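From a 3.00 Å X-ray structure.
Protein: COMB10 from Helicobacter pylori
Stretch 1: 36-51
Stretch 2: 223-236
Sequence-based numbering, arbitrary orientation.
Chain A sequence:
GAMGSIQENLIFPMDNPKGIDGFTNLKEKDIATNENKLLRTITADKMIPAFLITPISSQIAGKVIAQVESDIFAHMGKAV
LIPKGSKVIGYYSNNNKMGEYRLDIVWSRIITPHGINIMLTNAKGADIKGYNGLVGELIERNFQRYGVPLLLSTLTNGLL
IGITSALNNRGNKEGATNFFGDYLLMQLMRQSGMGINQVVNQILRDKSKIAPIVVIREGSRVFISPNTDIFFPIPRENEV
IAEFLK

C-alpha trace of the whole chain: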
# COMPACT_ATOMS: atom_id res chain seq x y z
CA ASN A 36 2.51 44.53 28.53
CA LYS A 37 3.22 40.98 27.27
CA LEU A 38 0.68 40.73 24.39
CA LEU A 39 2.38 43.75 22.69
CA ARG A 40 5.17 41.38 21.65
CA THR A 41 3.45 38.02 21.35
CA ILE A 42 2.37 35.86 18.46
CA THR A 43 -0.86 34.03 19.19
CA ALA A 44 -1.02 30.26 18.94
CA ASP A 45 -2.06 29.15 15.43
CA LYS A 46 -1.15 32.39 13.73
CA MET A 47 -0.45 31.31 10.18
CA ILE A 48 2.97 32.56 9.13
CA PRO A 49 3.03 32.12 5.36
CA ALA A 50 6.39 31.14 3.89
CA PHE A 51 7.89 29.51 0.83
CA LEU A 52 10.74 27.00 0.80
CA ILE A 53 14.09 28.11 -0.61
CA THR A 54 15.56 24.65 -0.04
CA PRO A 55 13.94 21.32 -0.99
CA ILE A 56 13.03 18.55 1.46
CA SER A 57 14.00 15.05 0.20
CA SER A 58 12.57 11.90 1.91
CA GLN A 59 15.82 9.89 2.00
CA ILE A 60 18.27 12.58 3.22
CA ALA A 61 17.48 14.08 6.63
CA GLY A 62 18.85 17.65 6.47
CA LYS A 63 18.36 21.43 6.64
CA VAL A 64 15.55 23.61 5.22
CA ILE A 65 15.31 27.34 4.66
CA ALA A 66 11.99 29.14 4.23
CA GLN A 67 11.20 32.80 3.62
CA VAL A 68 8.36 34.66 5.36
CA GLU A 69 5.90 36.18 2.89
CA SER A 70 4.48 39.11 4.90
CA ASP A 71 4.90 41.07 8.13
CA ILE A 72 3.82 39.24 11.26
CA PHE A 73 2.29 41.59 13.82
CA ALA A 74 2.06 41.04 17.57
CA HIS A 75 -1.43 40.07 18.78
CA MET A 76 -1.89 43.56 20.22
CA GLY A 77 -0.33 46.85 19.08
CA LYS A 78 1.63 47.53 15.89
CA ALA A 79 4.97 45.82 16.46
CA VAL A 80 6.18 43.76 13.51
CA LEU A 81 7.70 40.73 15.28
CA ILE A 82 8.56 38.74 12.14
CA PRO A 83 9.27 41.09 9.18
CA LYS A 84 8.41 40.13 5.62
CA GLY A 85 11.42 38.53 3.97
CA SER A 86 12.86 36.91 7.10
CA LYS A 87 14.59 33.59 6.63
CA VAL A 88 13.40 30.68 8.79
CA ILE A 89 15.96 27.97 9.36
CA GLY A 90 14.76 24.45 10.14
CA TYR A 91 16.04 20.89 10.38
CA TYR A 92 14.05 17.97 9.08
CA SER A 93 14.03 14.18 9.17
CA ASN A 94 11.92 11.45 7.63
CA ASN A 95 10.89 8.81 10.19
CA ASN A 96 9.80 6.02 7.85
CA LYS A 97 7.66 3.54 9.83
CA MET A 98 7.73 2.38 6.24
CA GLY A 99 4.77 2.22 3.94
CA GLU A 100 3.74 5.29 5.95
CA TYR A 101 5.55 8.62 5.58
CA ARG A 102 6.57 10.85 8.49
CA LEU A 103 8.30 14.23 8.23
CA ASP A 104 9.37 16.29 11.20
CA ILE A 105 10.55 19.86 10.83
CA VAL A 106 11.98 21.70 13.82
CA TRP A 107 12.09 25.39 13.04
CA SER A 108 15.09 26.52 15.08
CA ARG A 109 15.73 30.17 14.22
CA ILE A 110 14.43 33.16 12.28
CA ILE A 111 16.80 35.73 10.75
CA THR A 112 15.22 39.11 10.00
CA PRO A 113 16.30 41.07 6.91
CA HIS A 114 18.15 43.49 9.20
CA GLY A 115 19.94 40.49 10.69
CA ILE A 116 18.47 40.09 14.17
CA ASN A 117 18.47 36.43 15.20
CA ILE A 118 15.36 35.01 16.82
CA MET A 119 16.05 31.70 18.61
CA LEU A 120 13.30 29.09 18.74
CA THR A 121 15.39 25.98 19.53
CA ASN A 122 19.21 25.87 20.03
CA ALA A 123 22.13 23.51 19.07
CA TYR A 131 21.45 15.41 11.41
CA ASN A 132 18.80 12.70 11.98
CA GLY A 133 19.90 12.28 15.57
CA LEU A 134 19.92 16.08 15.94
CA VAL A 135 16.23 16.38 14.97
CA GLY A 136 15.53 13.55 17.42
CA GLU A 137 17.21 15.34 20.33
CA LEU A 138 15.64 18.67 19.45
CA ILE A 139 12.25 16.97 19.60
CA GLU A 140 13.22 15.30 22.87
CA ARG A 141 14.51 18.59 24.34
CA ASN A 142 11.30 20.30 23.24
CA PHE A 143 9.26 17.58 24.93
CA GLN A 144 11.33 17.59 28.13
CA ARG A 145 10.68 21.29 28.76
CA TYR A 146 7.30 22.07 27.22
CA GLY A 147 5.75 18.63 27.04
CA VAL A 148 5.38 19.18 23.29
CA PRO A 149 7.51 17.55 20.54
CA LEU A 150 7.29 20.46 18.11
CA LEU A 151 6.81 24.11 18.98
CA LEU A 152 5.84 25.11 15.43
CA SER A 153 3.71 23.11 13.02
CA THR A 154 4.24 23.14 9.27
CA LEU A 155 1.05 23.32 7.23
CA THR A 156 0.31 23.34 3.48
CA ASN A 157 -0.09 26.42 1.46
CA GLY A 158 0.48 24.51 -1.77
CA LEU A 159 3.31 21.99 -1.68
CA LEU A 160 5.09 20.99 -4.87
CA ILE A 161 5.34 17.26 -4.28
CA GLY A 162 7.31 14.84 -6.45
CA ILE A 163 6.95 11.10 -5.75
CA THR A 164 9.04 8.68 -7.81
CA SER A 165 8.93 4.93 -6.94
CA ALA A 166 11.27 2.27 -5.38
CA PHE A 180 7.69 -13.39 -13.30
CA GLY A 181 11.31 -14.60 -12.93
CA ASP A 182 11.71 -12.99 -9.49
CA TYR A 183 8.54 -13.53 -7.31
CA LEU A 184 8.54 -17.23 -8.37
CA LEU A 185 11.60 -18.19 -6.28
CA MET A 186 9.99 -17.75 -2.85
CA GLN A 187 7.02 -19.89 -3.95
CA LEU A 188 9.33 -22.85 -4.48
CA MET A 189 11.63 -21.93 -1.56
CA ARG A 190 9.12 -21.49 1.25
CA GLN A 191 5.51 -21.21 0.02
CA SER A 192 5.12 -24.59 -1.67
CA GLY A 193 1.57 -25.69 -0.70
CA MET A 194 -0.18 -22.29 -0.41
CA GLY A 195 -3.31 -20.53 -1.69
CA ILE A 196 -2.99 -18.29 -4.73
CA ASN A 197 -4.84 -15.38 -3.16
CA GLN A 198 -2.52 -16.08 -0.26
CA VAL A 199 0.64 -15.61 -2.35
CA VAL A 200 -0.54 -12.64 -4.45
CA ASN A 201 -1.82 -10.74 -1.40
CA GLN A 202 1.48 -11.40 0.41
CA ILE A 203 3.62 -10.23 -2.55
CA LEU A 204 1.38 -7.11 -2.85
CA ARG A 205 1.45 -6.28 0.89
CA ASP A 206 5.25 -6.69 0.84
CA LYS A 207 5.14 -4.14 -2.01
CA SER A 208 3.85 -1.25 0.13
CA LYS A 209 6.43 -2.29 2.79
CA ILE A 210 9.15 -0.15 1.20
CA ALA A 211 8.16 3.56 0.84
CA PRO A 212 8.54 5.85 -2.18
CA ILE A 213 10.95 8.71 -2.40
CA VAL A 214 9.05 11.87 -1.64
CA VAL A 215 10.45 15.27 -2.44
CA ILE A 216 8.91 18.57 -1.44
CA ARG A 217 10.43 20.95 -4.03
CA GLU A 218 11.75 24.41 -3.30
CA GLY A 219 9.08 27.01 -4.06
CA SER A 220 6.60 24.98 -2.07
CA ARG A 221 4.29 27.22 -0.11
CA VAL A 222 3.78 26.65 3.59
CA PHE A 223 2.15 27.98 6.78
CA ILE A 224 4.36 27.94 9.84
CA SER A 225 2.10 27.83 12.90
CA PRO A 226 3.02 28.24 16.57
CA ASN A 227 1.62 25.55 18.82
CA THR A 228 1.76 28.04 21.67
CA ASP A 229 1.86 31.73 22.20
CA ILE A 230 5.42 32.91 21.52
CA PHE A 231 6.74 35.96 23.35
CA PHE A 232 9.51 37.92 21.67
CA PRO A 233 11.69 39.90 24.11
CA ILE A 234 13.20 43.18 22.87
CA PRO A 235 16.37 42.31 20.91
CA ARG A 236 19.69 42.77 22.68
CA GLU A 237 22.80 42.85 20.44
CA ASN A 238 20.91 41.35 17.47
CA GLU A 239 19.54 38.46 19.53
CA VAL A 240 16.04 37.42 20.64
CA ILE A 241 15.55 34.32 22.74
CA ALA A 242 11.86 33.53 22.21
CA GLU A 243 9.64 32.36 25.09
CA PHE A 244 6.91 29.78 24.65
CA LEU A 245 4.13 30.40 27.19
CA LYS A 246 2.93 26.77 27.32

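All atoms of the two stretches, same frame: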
# COMPACT_ATOMS: atom_id res chain seq x y z
N ASN A 36 1.16 45.10 28.25
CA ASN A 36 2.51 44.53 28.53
C ASN A 36 2.84 43.38 27.56
O ASN A 36 3.25 43.63 26.42
CB ASN A 36 2.63 44.11 30.01
N LYS A 37 2.65 42.13 28.00
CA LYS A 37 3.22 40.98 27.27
C LYS A 37 2.67 40.82 25.84
O LYS A 37 3.44 40.62 24.90
CB LYS A 37 3.08 39.67 28.08
N LEU A 38 1.35 40.93 25.68
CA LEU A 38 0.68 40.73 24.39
C LEU A 38 1.13 41.70 23.26
O LEU A 38 0.86 41.46 22.08
CB LEU A 38 -0.85 40.74 24.57
N LEU A 39 1.83 42.77 23.64
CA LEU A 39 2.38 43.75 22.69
C LEU A 39 3.53 43.15 21.88
O LEU A 39 3.92 43.69 20.85
CB LEU A 39 2.87 45.00 23.44
CG LEU A 39 1.84 45.99 24.04
CD1 LEU A 39 2.30 46.59 25.38
CD2 LEU A 39 1.48 47.11 23.06
N ARG A 40 4.07 42.04 22.35
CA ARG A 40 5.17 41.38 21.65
C ARG A 40 5.00 39.86 21.67
O ARG A 40 5.93 39.10 21.94
CB ARG A 40 6.52 41.80 22.24
CG ARG A 40 6.89 43.26 21.94
CD ARG A 40 8.28 43.61 22.42
NE ARG A 40 9.29 42.79 21.77
CZ ARG A 40 9.78 43.02 20.55
NH1 ARG A 40 9.35 44.05 19.84
NH2 ARG A 40 10.70 42.20 20.04
N THR A 41 3.79 39.43 21.35
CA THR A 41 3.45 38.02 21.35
C THR A 41 2.81 37.63 20.03
O THR A 41 2.07 38.42 19.44
CB THR A 41 2.49 37.68 22.51
OG1 THR A 41 3.08 38.09 23.75
CG2 THR A 41 2.20 36.19 22.56
N ILE A 42 3.11 36.43 19.56
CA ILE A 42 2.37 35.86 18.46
C ILE A 42 1.43 34.83 19.03
O ILE A 42 1.85 33.95 19.79
CB ILE A 42 3.30 35.24 17.41
CG1 ILE A 42 4.18 36.33 16.77
CG2 ILE A 42 2.49 34.50 16.34
CD1 ILE A 42 5.26 35.79 15.85
N THR A 43 0.15 34.95 18.70
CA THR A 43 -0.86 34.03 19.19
C THR A 43 -0.68 32.64 18.60
O THR A 43 -0.34 32.50 17.41
CB THR A 43 -2.25 34.53 18.83
OG1 THR A 43 -2.43 35.85 19.35
CG2 THR A 43 -3.36 33.59 19.38
N ALA A 44 -0.90 31.63 19.42
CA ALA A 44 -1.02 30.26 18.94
C ALA A 44 -1.86 30.18 17.65
O ALA A 44 -2.88 30.86 17.51
CB ALA A 44 -1.61 29.36 20.03
N ASP A 45 -1.39 29.37 16.71
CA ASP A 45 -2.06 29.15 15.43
C ASP A 45 -2.21 30.41 14.56
O ASP A 45 -3.10 30.47 13.70
CB ASP A 45 -3.41 28.47 15.63
CG ASP A 45 -3.33 27.28 16.56
OD1 ASP A 45 -2.61 26.31 16.22
OD2 ASP A 45 -3.97 27.31 17.63
N LYS A 46 -1.35 31.40 14.77
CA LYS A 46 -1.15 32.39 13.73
C LYS A 46 -0.59 31.60 12.56
O LYS A 46 0.13 30.62 12.76
CB LYS A 46 -0.15 33.46 14.16
CG LYS A 46 -0.60 34.90 13.88
CD LYS A 46 -0.29 35.36 12.46
CE LYS A 46 -1.09 36.61 12.10
NZ LYS A 46 -0.85 37.74 13.05
N MET A 47 -0.95 31.99 11.35
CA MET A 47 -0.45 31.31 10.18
C MET A 47 0.60 32.20 9.57
O MET A 47 0.27 33.21 8.97
CB MET A 47 -1.57 31.07 9.17
CG MET A 47 -2.75 30.29 9.68
SD MET A 47 -2.42 28.53 9.72
CE MET A 47 -2.06 28.31 11.45
N ILE A 48 1.87 31.83 9.75
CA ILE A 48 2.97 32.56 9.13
C ILE A 48 3.25 31.97 7.75
O ILE A 48 3.84 30.89 7.64
CB ILE A 48 4.23 32.49 9.99
CG1 ILE A 48 3.97 33.01 11.39
CG2 ILE A 48 5.37 33.25 9.33
CD1 ILE A 48 4.95 32.50 12.40
N PRO A 49 2.83 32.66 6.69
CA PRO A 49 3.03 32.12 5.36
C PRO A 49 4.49 32.24 4.92
O PRO A 49 5.12 33.28 5.09
CB PRO A 49 2.12 32.98 4.51
CG PRO A 49 2.08 34.28 5.22
CD PRO A 49 2.18 33.98 6.67
N ALA A 50 5.01 31.16 4.36
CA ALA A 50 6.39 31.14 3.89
C ALA A 50 6.51 30.21 2.70
O ALA A 50 5.66 29.33 2.48
CB ALA A 50 7.32 30.70 5.01
N PHE A 51 7.55 30.42 1.91
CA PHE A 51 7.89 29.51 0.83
C PHE A 51 9.27 28.93 1.06
O PHE A 51 10.13 29.59 1.64
CB PHE A 51 7.78 30.20 -0.54
CG PHE A 51 8.76 31.33 -0.76
CD1 PHE A 51 10.02 31.09 -1.31
CD2 PHE A 51 8.40 32.65 -0.47
CE1 PHE A 51 10.91 32.14 -1.53
CE2 PHE A 51 9.29 33.69 -0.68
CZ PHE A 51 10.54 33.43 -1.21
N PHE A 223 2.44 27.18 5.59
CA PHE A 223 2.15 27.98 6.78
C PHE A 223 2.95 27.43 7.94
O PHE A 223 2.87 26.24 8.25
CB PHE A 223 0.66 27.93 7.16
CG PHE A 223 -0.23 28.62 6.20
CD1 PHE A 223 -0.18 29.99 6.06
CD2 PHE A 223 -1.12 27.90 5.44
CE1 PHE A 223 -1.00 30.63 5.17
CE2 PHE A 223 -1.94 28.55 4.53
CZ PHE A 223 -1.88 29.91 4.39
N ILE A 224 3.73 28.30 8.59
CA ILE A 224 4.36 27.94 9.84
C ILE A 224 3.47 28.45 10.98
O ILE A 224 3.14 29.63 11.03
CB ILE A 224 5.77 28.51 9.94
CG1 ILE A 224 6.65 27.91 8.85
CG2 ILE A 224 6.36 28.24 11.32
CD1 ILE A 224 8.02 28.54 8.70
N SER A 225 3.08 27.54 11.87
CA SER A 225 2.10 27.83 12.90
C SER A 225 2.59 27.49 14.31
O SER A 225 2.94 26.35 14.60
CB SER A 225 0.82 27.07 12.60
OG SER A 225 -0.14 27.27 13.63
N PRO A 226 2.62 28.48 15.20
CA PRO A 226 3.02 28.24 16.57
C PRO A 226 2.00 27.37 17.28
O PRO A 226 0.80 27.59 17.15
CB PRO A 226 3.04 29.63 17.18
CG PRO A 226 3.07 30.56 16.04
CD PRO A 226 2.29 29.89 14.98
N ASN A 227 2.49 26.39 18.03
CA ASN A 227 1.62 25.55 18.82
C ASN A 227 1.37 26.15 20.20
O ASN A 227 0.62 25.60 21.00
CB ASN A 227 2.19 24.16 18.93
CG ASN A 227 2.12 23.41 17.63
OD1 ASN A 227 1.15 23.53 16.89
ND2 ASN A 227 3.15 22.62 17.34
N THR A 228 2.03 27.27 20.47
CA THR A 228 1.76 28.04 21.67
C THR A 228 1.99 29.48 21.37
O THR A 228 2.62 29.81 20.37
CB THR A 228 2.71 27.73 22.82
OG1 THR A 228 3.29 26.44 22.64
CG2 THR A 228 1.93 27.76 24.14
N ASP A 229 1.49 30.34 22.25
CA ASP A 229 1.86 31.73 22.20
C ASP A 229 3.39 31.82 22.29
O ASP A 229 4.01 31.10 23.08
CB ASP A 229 1.20 32.49 23.35
CG ASP A 229 -0.31 32.45 23.27
OD1 ASP A 229 -0.85 32.07 22.21
OD2 ASP A 229 -0.98 32.80 24.25
N ILE A 230 3.98 32.67 21.46
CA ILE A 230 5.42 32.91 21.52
C ILE A 230 5.70 34.38 21.84
O ILE A 230 5.30 35.27 21.09
CB ILE A 230 6.15 32.56 20.21
CG1 ILE A 230 5.71 31.20 19.67
CG2 ILE A 230 7.64 32.60 20.43
CD1 ILE A 230 6.25 30.89 18.29
N PHE A 231 6.39 34.61 22.95
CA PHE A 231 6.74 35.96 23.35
C PHE A 231 8.13 36.29 22.87
O PHE A 231 9.07 35.51 23.06
CB PHE A 231 6.64 36.13 24.86
CG PHE A 231 7.19 37.44 25.35
CD1 PHE A 231 6.50 38.62 25.11
CD2 PHE A 231 8.42 37.50 26.01
CE1 PHE A 231 7.01 39.83 25.54
CE2 PHE A 231 8.93 38.70 26.43
CZ PHE A 231 8.23 39.87 26.20
N PHE A 232 8.26 37.46 22.25
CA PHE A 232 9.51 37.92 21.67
C PHE A 232 10.07 39.08 22.51
O PHE A 232 9.60 40.22 22.37
CB PHE A 232 9.28 38.43 20.24
CG PHE A 232 9.05 37.35 19.22
CD1 PHE A 232 7.98 36.48 19.33
CD2 PHE A 232 9.89 37.23 18.12
CE1 PHE A 232 7.77 35.48 18.38
CE2 PHE A 232 9.68 36.23 17.16
CZ PHE A 232 8.62 35.36 17.30
N PRO A 233 11.06 38.80 23.38
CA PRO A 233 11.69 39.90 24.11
C PRO A 233 12.32 40.90 23.14
O PRO A 233 12.57 40.57 21.98
CB PRO A 233 12.78 39.21 24.94
CG PRO A 233 12.96 37.88 24.33
CD PRO A 233 11.64 37.49 23.75
N ILE A 234 12.54 42.12 23.63
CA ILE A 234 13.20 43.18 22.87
C ILE A 234 14.63 42.73 22.57
O ILE A 234 15.33 42.29 23.48
CB ILE A 234 13.21 44.53 23.65
CG1 ILE A 234 11.80 44.86 24.17
CG2 ILE A 234 13.72 45.67 22.77
CD1 ILE A 234 11.80 45.64 25.48
N PRO A 235 15.05 42.82 21.30
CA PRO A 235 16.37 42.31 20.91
C PRO A 235 17.51 43.03 21.58
O PRO A 235 17.55 44.26 21.60
CB PRO A 235 16.41 42.56 19.40
CG PRO A 235 15.40 43.61 19.14
CD PRO A 235 14.32 43.38 20.15
N ARG A 236 18.44 42.25 22.14
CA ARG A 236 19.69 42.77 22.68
C ARG A 236 20.86 42.26 21.84
O ARG A 236 21.04 41.04 21.69
CB ARG A 236 19.86 42.37 24.15
CG ARG A 236 21.25 42.61 24.73
CD ARG A 236 21.18 43.17 26.16
NE ARG A 236 21.33 44.63 26.23
CZ ARG A 236 20.39 45.54 25.88
NH1 ARG A 236 19.20 45.16 25.41
NH2 ARG A 236 20.66 46.84 26.00

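When two antiparallel strands are interrupted at the same level, the peptide groups that lose their partners must find others, and COMB10 offers a compact example. Residues 36-51 and 223-236, far apart in sequence, run antiparallel and pair in two short ladders, with a turn and a side-chain carboxylate bridging the gap between them.

The first ladder is regular. Ile48 and Ile224 form a hydrogen-bonded pair: Ile48 N donates to Ile224 O and Ile224 N to Ile48 O, both at 2.8 Å. Pro49, which has no amide hydrogen to give, falls opposite Phe223 in a non-hydrogen-bonded position, where none is required. In the second ladder, Ile42 N reaches Ile230 O at 2.9 Å and Ile230 N returns to Ile42 O at 3.0 Å, while Thr41 and Phe231 form the non-hydrogen-bonded pair. Beyond it, Phe232 N donates to Arg40 O at 2.9 Å, almost linearly.

Between the ladders, the type II turn from Thr43 to Lys46 is closed by Lys46 N donating to Thr43 O (3.0 Å). The turn's two central amides look across to the other stretch. Ala44 N is met by the carboxylate oxygen Asp229 OD1 at 2.8 Å, a side chain doing the work of a backbone carbonyl, and Asp45 N by Pro226 O at 2.9 Å. Lys46 O is less well served: Ser225 OG gives it a weak hydrogen bond at 3.5 Å, and Ser225 CA lies 3.4 Å from the same Lys46 O in a CA-H...O contact.

At the far end, Arg40 satisfies carbonyls that the strand pairing leaves free. Its NE donates to Phe232 O at 2.7 Å; its NH2 binds Pro233 O at 3.1 Å and, weakly, Phe232 O at 3.2 Å. Both oxygens lie at the edge of the guanidinium, where its N-H bonds point, and Ile234 CA covers one face. Nearby, Thr41 OG1 donates to Lys37 O within its own stretch at 2.8 Å, beside the edge of the Phe231 ring.

Apolar side chains fill the remaining space. Ile42, Ile48, Ile224 and Ile230 share one face of the sheet; there Ile42 CD1 touches Phe232 CE1 at 3.6 Å and Ile42 CG2 lies 4.0 Å from Pro226 CG. On the face bearing Pro49 and Phe223, Pro49 CB approaches Phe223 CE1 at 4.0 Å. Met47 CB packs 3.6 Å from Phe223 CD1, with Met47 SD 4.7 Å from the centroid of that ring in an oblique sulfur-aromatic contact.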